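Alpha/beta hydrolase fold protein (Ochrobactrum, PDB 4G9E) hydrolyses N-acyl homoserine lactones as a lactonase of the alpha/beta hydrolase fold, and is captured here with N-butanoyl-L-homoserine bound. Local coordinates at residues His31-Ser36 against Arg183-Met188; Pro60-Ser65 against Glu78-Ala83. One frame throughout, in Å; residues are numbered along the deposited sequence.

Interaction 1. Residues His31-Ser36 against Arg183-Met188. With C4L (N-butanoyl-L-homoserine), chain C.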
loop_
_atom_site.group_PDB
_atom_site.type_symbol
_atom_site.label_atom_id
_atom_site.label_comp_id
_atom_site.label_asym_id
_atom_site.label_seq_id
_atom_site.Cartn_x
_atom_site.Cartn_y
_atom_site.Cartn_z
ATOM N N HIS A 31 -2.802 2.655 -1.279
ATOM C CA HIS A 31 -3.863 1.690 -1.011
ATOM C C HIS A 31 -3.661 0.348 -1.714
ATOM O O HIS A 31 -2.740 0.158 -2.516
ATOM C CB HIS A 31 -5.216 2.290 -1.385
ATOM C CG HIS A 31 -5.407 2.487 -2.861
ATOM N ND1 HIS A 31 -5.699 1.451 -3.724
ATOM C CD2 HIS A 31 -5.358 3.608 -3.622
ATOM C CE1 HIS A 31 -5.810 1.926 -4.954
ATOM N NE2 HIS A 31 -5.611 3.231 -4.921
ATOM N N GLY A 32 -4.552 -0.585 -1.392
ATOM C CA GLY A 32 -4.472 -1.943 -1.888
ATOM C C GLY A 32 -5.307 -2.235 -3.119
ATOM O O GLY A 32 -5.933 -1.354 -3.709
ATOM N N ASN A 33 -5.292 -3.503 -3.502
ATOM C CA ASN A 33 -6.007 -4.001 -4.668
ATOM C C ASN A 33 -7.493 -3.655 -4.580
ATOM O O ASN A 33 -8.170 -4.022 -3.615
ATOM C CB ASN A 33 -5.814 -5.513 -4.706
ATOM C CG ASN A 33 -6.331 -6.154 -5.974
ATOM O OD1 ASN A 33 -7.304 -5.702 -6.586
ATOM N ND2 ASN A 33 -5.687 -7.243 -6.362
ATOM N N SER A 34 -7.986 -2.931 -5.584
ATOM C CA SER A 34 -9.407 -2.594 -5.698
ATOM C C SER A 34 -9.892 -1.636 -4.620
ATOM O O SER A 34 -11.094 -1.518 -4.387
ATOM C CB SER A 34 -10.284 -3.858 -5.747
ATOM O OG SER A 34 -9.894 -4.699 -6.831
ATOM N N SER A 35 -8.955 -0.943 -3.976
ATOM C CA SER A 35 -9.312 0.008 -2.934
ATOM C C SER A 35 -9.152 1.435 -3.451
ATOM O O SER A 35 -9.233 1.686 -4.656
ATOM C CB SER A 35 -8.480 -0.235 -1.670
ATOM O OG SER A 35 -8.999 0.487 -0.569
ATOM N N SER A 36 -8.931 2.360 -2.523
ATOM C CA SER A 36 -8.833 3.783 -2.811
ATOM C C SER A 36 -8.100 4.450 -1.652
ATOM O O SER A 36 -8.108 3.927 -0.538
ATOM C CB SER A 36 -10.238 4.379 -2.919
ATOM O OG SER A 36 -10.220 5.795 -2.861
ATOM N N ARG A 183 -9.444 -5.144 -15.398
ATOM C CA ARG A 183 -8.220 -5.434 -16.141
ATOM C C ARG A 183 -6.993 -5.246 -15.261
ATOM O O ARG A 183 -5.993 -5.945 -15.418
ATOM C CB ARG A 183 -8.102 -4.536 -17.372
ATOM C CG ARG A 183 -9.220 -4.737 -18.373
ATOM C CD ARG A 183 -9.133 -3.747 -19.521
ATOM N NE ARG A 183 -9.199 -2.373 -19.039
ATOM C CZ ARG A 183 -9.015 -1.303 -19.802
ATOM N NH1 ARG A 183 -8.755 -1.447 -21.096
ATOM N NH2 ARG A 183 -9.090 -0.089 -19.270
ATOM N N ALA A 184 -7.070 -4.294 -14.335
ATOM C CA ALA A 184 -5.948 -4.016 -13.455
ATOM C C ALA A 184 -5.659 -5.202 -12.539
ATOM O O ALA A 184 -4.501 -5.501 -12.260
ATOM C CB ALA A 184 -6.194 -2.746 -12.645
ATOM N N ARG A 185 -6.703 -5.873 -12.061
ATOM C CA ARG A 185 -6.501 -7.065 -11.251
ATOM C C ARG A 185 -5.806 -8.157 -12.053
ATOM O O ARG A 185 -4.795 -8.713 -11.626
ATOM C CB ARG A 185 -7.833 -7.588 -10.715
ATOM C CG ARG A 185 -8.403 -6.738 -9.587
ATOM C CD ARG A 185 -9.640 -7.378 -8.979
ATOM N NE ARG A 185 -10.790 -7.349 -9.878
ATOM C CZ ARG A 185 -11.768 -6.448 -9.827
ATOM N NH1 ARG A 185 -11.745 -5.479 -8.920
ATOM N NH2 ARG A 185 -12.781 -6.519 -10.683
ATOM N N ARG A 186 -6.350 -8.453 -13.228
ATOM C CA ARG A 186 -5.838 -9.551 -14.032
ATOM C C ARG A 186 -4.388 -9.323 -14.439
ATOM O O ARG A 186 -3.538 -10.200 -14.264
ATOM C CB ARG A 186 -6.703 -9.758 -15.271
ATOM C CG ARG A 186 -6.138 -10.805 -16.214
ATOM C CD ARG A 186 -7.072 -11.118 -17.369
ATOM N NE ARG A 186 -7.605 -9.920 -18.009
ATOM C CZ ARG A 186 -6.984 -9.224 -18.958
ATOM N NH1 ARG A 186 -5.779 -9.584 -19.387
ATOM N NH2 ARG A 186 -7.574 -8.156 -19.477
ATOM N N ILE A 187 -4.109 -8.144 -14.985
ATOM C CA ILE A 187 -2.787 -7.870 -15.526
ATOM C C ILE A 187 -1.746 -7.783 -14.411
ATOM O O ILE A 187 -0.670 -8.368 -14.510
ATOM C CB ILE A 187 -2.791 -6.605 -16.400
ATOM C CG1 ILE A 187 -3.714 -6.801 -17.609
ATOM C CG2 ILE A 187 -1.389 -6.290 -16.881
ATOM C CD1 ILE A 187 -4.035 -5.523 -18.337
ATOM N N MET A 188 -2.066 -7.079 -13.331
ATOM C CA MET A 188 -1.119 -6.961 -12.238
ATOM C C MET A 188 -0.753 -8.327 -11.682
ATOM O O MET A 188 0.418 -8.608 -11.440
ATOM C CB MET A 188 -1.674 -6.052 -11.138
ATOM C CG MET A 188 -0.809 -5.959 -9.882
ATOM S SD MET A 188 -1.023 -7.318 -8.710
ATOM C CE MET A 188 -2.753 -7.156 -8.276
HETATM O O1 C4L C . -5.292 -6.224 -0.512
HETATM C C4 C4L C . -4.505 -6.362 -1.479
HETATM O O2 C4L C . -3.936 -5.402 -2.046
HETATM C C3 C4L C . -4.238 -7.748 -2.019
HETATM C C2 C4L C . -4.460 -8.820 -0.945
HETATM C C1 C4L C . -4.674 -10.201 -1.545
HETATM O O3 C4L C . -5.963 -10.270 -2.176
HETATM N N1 C4L C . -2.868 -7.895 -2.525
HETATM C C5 C4L C . -2.585 -7.931 -3.830
HETATM O O4 C4L C . -3.436 -7.862 -4.707
HETATM C C6 C4L C . -1.129 -8.084 -4.206
HETATM C C7 C4L C . -0.993 -9.178 -5.261
HETATM C C8 C4L C . -1.390 -10.551 -4.734
#

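Interaction 2. Residues Pro60-Ser65 against Glu78-Ala83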
loop_
_atom_site.group_PDB
_atom_site.type_symbol
_atom_site.label_atom_id
_atom_site.label_comp_id
_atom_site.label_asym_id
_atom_site.label_seq_id
_atom_site.Cartn_x
_atom_site.Cartn_y
_atom_site.Cartn_z
ATOM N N PRO A 60 -4.139 4.495 -10.744
ATOM C CA PRO A 60 -4.873 4.366 -12.006
ATOM C C PRO A 60 -5.824 3.174 -11.927
ATOM O O PRO A 60 -5.460 2.133 -11.378
ATOM C CB PRO A 60 -3.758 4.117 -13.025
ATOM C CG PRO A 60 -2.595 4.878 -12.456
ATOM C CD PRO A 60 -2.690 4.657 -10.961
ATOM N N GLY A 61 -7.026 3.328 -12.475
ATOM C CA GLY A 61 -8.019 2.268 -12.471
ATOM C C GLY A 61 -8.772 2.089 -11.164
ATOM O O GLY A 61 -9.606 1.195 -11.064
ATOM N N HIS A 62 -8.475 2.931 -10.175
ATOM C CA HIS A 62 -9.033 2.799 -8.836
ATOM C C HIS A 62 -9.635 4.111 -8.348
ATOM O O HIS A 62 -9.221 5.197 -8.758
ATOM C CB HIS A 62 -7.931 2.392 -7.852
ATOM C CG HIS A 62 -7.400 1.006 -8.049
ATOM N ND1 HIS A 62 -6.568 0.662 -9.094
ATOM C CD2 HIS A 62 -7.565 -0.120 -7.317
ATOM C CE1 HIS A 62 -6.254 -0.619 -8.997
ATOM N NE2 HIS A 62 -6.847 -1.119 -7.928
ATOM N N GLY A 63 -10.593 4.007 -7.436
ATOM C CA GLY A 63 -11.147 5.181 -6.791
ATOM C C GLY A 63 -11.611 6.244 -7.766
ATOM O O GLY A 63 -12.335 5.963 -8.725
ATOM N N LYS A 64 -11.221 7.464 -7.499
ATOM C CA LYS A 64 -11.598 8.622 -8.290
ATOM C C LYS A 64 -10.584 8.934 -9.419
ATOM O O LYS A 64 -10.715 9.893 -10.099
ATOM C CB LYS A 64 -11.788 9.851 -7.384
ATOM C CG LYS A 64 -12.923 9.622 -6.413
ATOM C CD LYS A 64 -13.441 10.836 -5.724
ATOM C CE LYS A 64 -14.523 10.385 -4.761
ATOM N NZ LYS A 64 -15.769 10.031 -5.449
ATOM N N SER A 65 -9.552 8.121 -9.557
ATOM C CA SER A 65 -8.644 8.260 -10.689
ATOM C C SER A 65 -9.301 7.683 -11.928
ATOM O O SER A 65 -10.216 6.874 -11.827
ATOM C CB SER A 65 -7.331 7.541 -10.408
ATOM O OG SER A 65 -6.591 8.259 -9.437
ATOM N N GLU A 78 5.313 -2.559 -10.673
ATOM C CA GLU A 78 6.322 -1.608 -11.119
ATOM C C GLU A 78 5.698 -0.413 -11.853
ATOM O O GLU A 78 6.184 0.708 -11.720
ATOM C CB GLU A 78 7.402 -2.310 -11.950
ATOM C CG GLU A 78 6.931 -2.923 -13.267
ATOM C CD GLU A 78 6.433 -4.365 -13.163
ATOM O OE1 GLU A 78 5.979 -4.815 -12.085
ATOM O OE2 GLU A 78 6.487 -5.051 -14.199
ATOM N N GLY A 79 4.626 -0.637 -12.613
ATOM C CA GLY A 79 3.935 0.451 -13.281
ATOM C C GLY A 79 3.283 1.413 -12.311
ATOM O O GLY A 79 3.333 2.637 -12.498
ATOM N N TYR A 80 2.652 0.867 -11.280
ATOM C CA TYR A 80 2.085 1.699 -10.226
ATOM C C TYR A 80 3.186 2.472 -9.491
ATOM O O TYR A 80 2.992 3.624 -9.103
ATOM C CB TYR A 80 1.337 0.836 -9.226
ATOM C CG TYR A 80 0.033 0.215 -9.700
ATOM C CD1 TYR A 80 -0.947 0.968 -10.338
ATOM C CD2 TYR A 80 -0.220 -1.127 -9.460
ATOM C CE1 TYR A 80 -2.159 0.380 -10.729
ATOM C CE2 TYR A 80 -1.408 -1.721 -9.851
ATOM C CZ TYR A 80 -2.373 -0.962 -10.471
ATOM O OH TYR A 80 -3.555 -1.550 -10.842
ATOM N N ALA A 81 4.336 1.839 -9.297
ATOM C CA ALA A 81 5.461 2.521 -8.662
ATOM C C ALA A 81 5.926 3.686 -9.523
ATOM O O ALA A 81 6.248 4.760 -9.006
ATOM C CB ALA A 81 6.586 1.556 -8.379
ATOM N N ASP A 82 5.978 3.485 -10.843
ATOM C CA ASP A 82 6.290 4.584 -11.749
ATOM C C ASP A 82 5.265 5.699 -11.588
ATOM O O ASP A 82 5.626 6.870 -11.462
ATOM C CB ASP A 82 6.330 4.107 -13.206
ATOM C CG ASP A 82 7.642 3.455 -13.568
ATOM O OD1 ASP A 82 8.685 3.916 -13.065
ATOM O OD2 ASP A 82 7.635 2.487 -14.352
ATOM N N ALA A 83 3.988 5.335 -11.581
ATOM C CA ALA A 83 2.933 6.339 -11.468
ATOM C C ALA A 83 3.045 7.140 -10.168
ATOM O O ALA A 83 2.919 8.365 -10.170
ATOM C CB ALA A 83 1.555 5.686 -11.581
#

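Interaction 1. Residues His31-Ser36 against Arg183-Met188
N33 and S34 of the loop leaving strand 24-30 meet R185 and M188 on helix 182-194, beside the bound N-butanoyl-L-homoserine. Ahead of them, H31 turns its ND1 onto G32 O (2.8 Å), in the plane of both ring and carbonyl, and the same oxygen takes the S35 N-H that closes a type II beta turn from G32 to S35. G32 lets the ligand in close: its CA is 3.5 Å from O2 of the ligand, where a CB would collide with that oxygen. From N33 the backbone N gives a nearly straight bond of 2.8 Å to ligand O2. In the alpha/beta hydrolase fold the loop after this strand commonly supplies one N-H of the oxyanion hole; L103 N also bonds the ligand, consistent with such a site. With CG anti to the backbone N (chi1 -172°), the N33 side chain runs on to the helix. There N33 ND2 is shared between ligand O4, at 2.9 Å, and A147 O, while M188 CE sits 3.5 Å from N33 ND2. N33 OD1 lies across the R185 chain, 3.4 Å from R185 CG, the amide and guanidinium planes only 9° apart. S34 links the two: its OG donates to N33 OD1 (2.8 Å) and accepts R185 NH1, 2.9 Å away, at an N-H...O angle of 158° and within the guanidinium plane. Those bonds orient the hydroxyl, while the N33 amide is gripped at both OD1 and ND2. Q149 O on NE and E150 O on NH2 hold the R185 guanidinium in position.

Interaction 2. Residues Pro60-Ser65 against Glu78-Ala83
The Y80 ring receives P60 O at its edge, close to the ring plane and 3.8 Å from Y80 CE1, while H62 CE1 approaches that ring obliquely. At the edge of the H62 ring, near its plane, lies Y80 OH, 3.4 Å from H62 CE1, the lengths of the two side chains roughly perpendicular. The loop carries the D-x-x-G-x-G-x-S sequence found in many alpha/beta hydrolases: it follows strand 52-57, ends in a type II' beta turn from H62 to S65, and packs here against helix 77-91. The P60 ring and the Y80 side chain run alongside each other, pointing opposite ways, with P60 CD 4.1 Å from Y80 CD1, and P60 CG rests on A83 CB one turn further along the helix. The Y80 ring also touches L103 and I107 of helix 103-111. With CG beside its own backbone N (chi1 -68°), H62 folds its ring back so that H62 ND1 meets P60 O at 2.9 Å. Cut back to alanine, this position would probably leave P60 O without its imidazole donor and open a gap beside the Y80 hydroxyl. P60 O lies in the imidazole plane, but H62 ND1 stands 40° out of the carbonyl plane.

How the interactions relate
From the N terminus, the chain passes strand 24-30 into the loop 31-36, the first half of interaction 1, and continues through strand 52-57 to the loop 60-65. Interaction 2 closes at once, as only 12 residues separate 60-65 from 78-83. Interaction 1 closes much later, 146 residues separating 31-36 from 183-188, so interaction 2 falls wholly within its span and the two do not cross. Strands 24-30 and 52-57 are parallel neighbours in the sheet; the loop after the first is tied to helix 182-194, the loop after the second to helix 77-91. They touch directly: the H31 and H62 rings meet, S34 N packs on H62 NE2, and A184 CB lies against Y80 OH.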